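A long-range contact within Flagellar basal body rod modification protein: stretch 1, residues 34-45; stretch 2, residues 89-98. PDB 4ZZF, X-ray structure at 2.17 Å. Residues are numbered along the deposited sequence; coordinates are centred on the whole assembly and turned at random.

Stretch 1 34-45: KIDASKGVPAIQ
Stretch 2 89-98: KIKAEYNLDS

Residues 43-45 begin a strand that continues later in the chain and pairs antiparallel with the strand of stretch 2, which enters from earlier in the chain and pairs here through Lys-91, Ala-92 and Glu-93. The N-to-C directions differ by 155°, and the axes approach to 4.5 Å. Ala-43 faces Glu-93 and Gln-45 faces Lys-91 as hydrogen-bonded pairs, with CA-CA distances of 5.6 and 5.3 Å. Between them, Ile-44 and Ala-92 form a non-hydrogen-bonded pair, CA to CA 4.1 Å.

Four backbone hydrogen bonds fix this register. Ala-43 N donates to Glu-93 O (2.9 Å), and Glu-93 N returns to Ala-43 O (2.9 Å). Gln-45 N donates to Lys-91 O (2.8 Å), and Lys-91 N to Gln-45 O (2.9 Å). Phi/psi values are extended: -160/155 at Ala-43, -90/135 at Ile-44, -112/135 at Gln-45 and -150/155 at Ala-92.

Before the strand, stretch 1 makes a type I turn from Asp-36 to Lys-39, closed by Lys-39 N to Asp-36 O (3.2 Å). Gly-40 follows at 68/-157. Its positive phi favours glycine, and an ideal CB there would lie 2.6 Å from Leu-96 CB, a clash. Asn-95 also has positive phi, at 58/68. Beyond it, Leu-96 N donates to Lys-39 O (3.0 Å). Water 1 accepts from Asn-95 N, and its O lies 2.7 Å from each of Asp-36 O, Lys-39 O and Asn-95 N.

The Asn-95 side chain (chi1 m, chi2 7°) uses both ends of its amide on the backbone of stretch 1. ND2 donates to Lys-34 O (2.9 Å), while OD1 accepts from Asp-36 N (2.7 Å). Both bonds are nearly straight. The CA-to-CB bond of Asp-36 (chi1 t) points sideways, and its carboxylate turns back to its own turn. Its OD1 accepts from Ser-38 N (3.0 Å) and Ser-38 OG (2.8 Å), bracing the turn.

The CA-to-CB bond of Lys-39 points toward stretch 2; the chain has chi1 to chi4 m, t, p, p. Its NZ donates to Leu-96 O (3.1 Å) and to water 2 O (2.9 Å), which in turn donates to Asp-97 OD1 (2.8 Å).

Ile-44 (m, t) and Ala-92 share one sheet face, with Ile-44 CG1 4.1 Å from Ala-92 CB. Ile-44 CG2 also packs on Ile-90 CG2 (3.6 Å). Pro-42 CB meets Tyr-94 CB at 3.7 Å, and Ile-35 CG1 lies 4.0 Å from Tyr-94 CD2, oblique to the ring. Tyr-94 has chi1 p.

Ala-43, Gln-45, Lys-91 and Glu-93 occupy the other face. Gln-45 (m, p) folds back, so that NE2 makes a weak hydrogen bond to Ala-43 O (3.0 Å). Its OE1 lies 4.1 Å from Glu-93 CG.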

# COMPACT_ATOMS: atom_id res chain seq x y z
N LYS A 34 3.64 22.01 -10.31
CA LYS A 34 3.21 22.93 -11.35
C LYS A 34 4.37 23.78 -11.85
O LYS A 34 5.10 24.35 -11.06
CB LYS A 34 2.10 23.86 -10.85
CG LYS A 34 0.75 23.21 -10.73
CD LYS A 34 -0.33 24.25 -10.47
CE LYS A 34 -1.70 23.57 -10.44
NZ LYS A 34 -2.83 24.55 -10.40
N ILE A 35 4.53 23.86 -13.16
CA ILE A 35 5.57 24.74 -13.70
C ILE A 35 5.25 26.20 -13.39
O ILE A 35 4.13 26.66 -13.63
CB ILE A 35 5.70 24.56 -15.22
CG1 ILE A 35 6.11 23.13 -15.54
CG2 ILE A 35 6.69 25.54 -15.78
CD1 ILE A 35 5.95 22.79 -16.98
N ASP A 36 6.21 26.93 -12.84
CA ASP A 36 6.05 28.36 -12.66
C ASP A 36 7.09 29.07 -13.52
O ASP A 36 8.26 29.02 -13.21
CB ASP A 36 6.20 28.75 -11.20
CG ASP A 36 5.98 30.25 -10.95
OD1 ASP A 36 5.95 31.06 -11.92
OD2 ASP A 36 5.84 30.64 -9.76
N ALA A 37 6.65 29.75 -14.58
CA ALA A 37 7.57 30.33 -15.55
C ALA A 37 8.22 31.65 -15.09
O ALA A 37 9.04 32.23 -15.82
CB ALA A 37 6.86 30.55 -16.89
N SER A 38 7.86 32.13 -13.90
CA SER A 38 8.53 33.30 -13.34
C SER A 38 9.78 32.88 -12.54
O SER A 38 10.57 33.72 -12.11
CB SER A 38 7.58 34.10 -12.45
OG SER A 38 7.33 33.37 -11.27
N LYS A 39 9.93 31.57 -12.34
CA LYS A 39 11.01 31.03 -11.53
C LYS A 39 12.14 30.54 -12.44
O LYS A 39 12.15 29.38 -12.86
CB LYS A 39 10.49 29.91 -10.62
CG LYS A 39 9.60 30.42 -9.48
CD LYS A 39 8.89 29.29 -8.70
CE LYS A 39 9.83 28.48 -7.84
NZ LYS A 39 10.55 29.31 -6.83
N GLY A 40 13.07 31.44 -12.76
CA GLY A 40 14.10 31.16 -13.73
C GLY A 40 13.53 31.03 -15.13
O GLY A 40 12.44 31.52 -15.41
N VAL A 41 14.26 30.34 -16.01
CA VAL A 41 13.81 30.08 -17.37
C VAL A 41 13.67 28.56 -17.61
O VAL A 41 14.66 27.89 -17.87
CB VAL A 41 14.78 30.71 -18.40
CG1 VAL A 41 14.29 30.48 -19.84
CG2 VAL A 41 14.97 32.21 -18.10
N PRO A 42 12.44 28.02 -17.52
CA PRO A 42 12.26 26.57 -17.63
C PRO A 42 12.38 26.09 -19.07
O PRO A 42 11.90 26.75 -19.99
CB PRO A 42 10.84 26.34 -17.12
CG PRO A 42 10.12 27.60 -17.52
CD PRO A 42 11.15 28.71 -17.34
N ALA A 43 13.01 24.95 -19.27
CA ALA A 43 13.22 24.47 -20.62
C ALA A 43 13.50 22.97 -20.63
O ALA A 43 13.99 22.41 -19.65
CB ALA A 43 14.37 25.23 -21.27
N ILE A 44 13.20 22.35 -21.76
CA ILE A 44 13.64 20.99 -22.09
C ILE A 44 14.98 20.99 -22.82
O ILE A 44 15.19 21.79 -23.74
CB ILE A 44 12.61 20.29 -23.00
CG1 ILE A 44 11.27 20.16 -22.29
CG2 ILE A 44 13.13 18.94 -23.48
CD1 ILE A 44 10.12 19.80 -23.23
N GLN A 45 15.90 20.11 -22.43
CA GLN A 45 17.12 19.92 -23.21
C GLN A 45 17.13 18.54 -23.88
O GLN A 45 16.82 17.53 -23.24
CB GLN A 45 18.37 20.08 -22.33
CG GLN A 45 18.52 21.41 -21.60
CD GLN A 45 17.58 21.54 -20.38
OE1 GLN A 45 17.45 20.60 -19.58
NE2 GLN A 45 16.93 22.70 -20.25
N LYS A 89 18.76 11.66 -25.44
CA LYS A 89 18.38 11.88 -24.04
C LYS A 89 17.59 13.18 -23.89
O LYS A 89 18.03 14.24 -24.35
CB LYS A 89 19.62 11.93 -23.14
CG LYS A 89 20.50 10.71 -23.23
CD LYS A 89 21.80 10.91 -22.47
CE LYS A 89 22.75 9.72 -22.67
NZ LYS A 89 23.97 9.81 -21.81
N ILE A 90 16.44 13.10 -23.23
CA ILE A 90 15.60 14.26 -23.03
C ILE A 90 15.43 14.53 -21.54
O ILE A 90 15.03 13.64 -20.77
CB ILE A 90 14.23 14.09 -23.69
CG1 ILE A 90 14.40 13.82 -25.19
CG2 ILE A 90 13.37 15.32 -23.46
CD1 ILE A 90 13.11 13.60 -25.94
N LYS A 91 15.77 15.76 -21.13
CA LYS A 91 15.69 16.22 -19.74
C LYS A 91 15.01 17.57 -19.71
O LYS A 91 14.78 18.18 -20.76
CB LYS A 91 17.07 16.36 -19.10
CG LYS A 91 18.02 15.24 -19.37
CD LYS A 91 19.27 15.36 -18.52
CE LYS A 91 20.01 16.66 -18.76
NZ LYS A 91 21.40 16.54 -18.21
N ALA A 92 14.71 18.06 -18.51
CA ALA A 92 14.11 19.37 -18.37
C ALA A 92 14.50 20.00 -17.04
O ALA A 92 14.83 19.31 -16.07
CB ALA A 92 12.58 19.30 -18.48
N GLU A 93 14.46 21.32 -17.01
CA GLU A 93 14.71 22.08 -15.80
C GLU A 93 13.58 23.07 -15.65
O GLU A 93 13.16 23.65 -16.65
CB GLU A 93 16.05 22.81 -15.86
CG GLU A 93 17.24 21.88 -15.72
CD GLU A 93 18.49 22.64 -15.38
OE1 GLU A 93 18.76 23.64 -16.08
OE2 GLU A 93 19.18 22.26 -14.40
N TYR A 94 13.10 23.27 -14.43
CA TYR A 94 12.00 24.20 -14.20
C TYR A 94 11.94 24.60 -12.73
O TYR A 94 12.51 23.91 -11.87
CB TYR A 94 10.67 23.58 -14.65
CG TYR A 94 10.23 22.42 -13.77
CD1 TYR A 94 10.93 21.22 -13.76
CD2 TYR A 94 9.13 22.54 -12.93
CE1 TYR A 94 10.54 20.17 -12.95
CE2 TYR A 94 8.73 21.49 -12.12
CZ TYR A 94 9.44 20.31 -12.13
OH TYR A 94 9.06 19.27 -11.31
N ASN A 95 11.30 25.74 -12.46
CA ASN A 95 11.11 26.26 -11.11
C ASN A 95 12.40 26.49 -10.35
O ASN A 95 12.68 25.80 -9.39
CB ASN A 95 10.19 25.32 -10.31
CG ASN A 95 8.78 25.31 -10.85
OD1 ASN A 95 8.52 25.90 -11.89
ND2 ASN A 95 7.87 24.64 -10.15
N LEU A 96 13.18 27.46 -10.81
CA LEU A 96 14.42 27.84 -10.15
C LEU A 96 14.14 28.25 -8.71
O LEU A 96 13.22 29.04 -8.46
CB LEU A 96 15.08 28.99 -10.91
CG LEU A 96 16.23 29.74 -10.24
CD1 LEU A 96 17.44 28.83 -10.14
CD2 LEU A 96 16.57 31.01 -11.01
N ASP A 97 14.90 27.71 -7.77
CA ASP A 97 14.69 28.05 -6.37
C ASP A 97 15.57 29.23 -5.95
O ASP A 97 16.75 29.27 -6.26
CB ASP A 97 14.95 26.84 -5.48
CG ASP A 97 14.73 27.15 -4.00
OD1 ASP A 97 13.57 27.12 -3.55
OD2 ASP A 97 15.72 27.42 -3.31
N SER A 98 14.99 30.18 -5.23
CA SER A 98 15.70 31.40 -4.81
C SER A 98 16.92 31.11 -3.93
O SER A 98 18.00 31.71 -4.12
CB SER A 98 14.76 32.34 -4.05
OG SER A 98 15.50 33.36 -3.40
O HOH W 1 10.46 27.70 -14.11
O HOH W 2 11.44 26.95 -5.32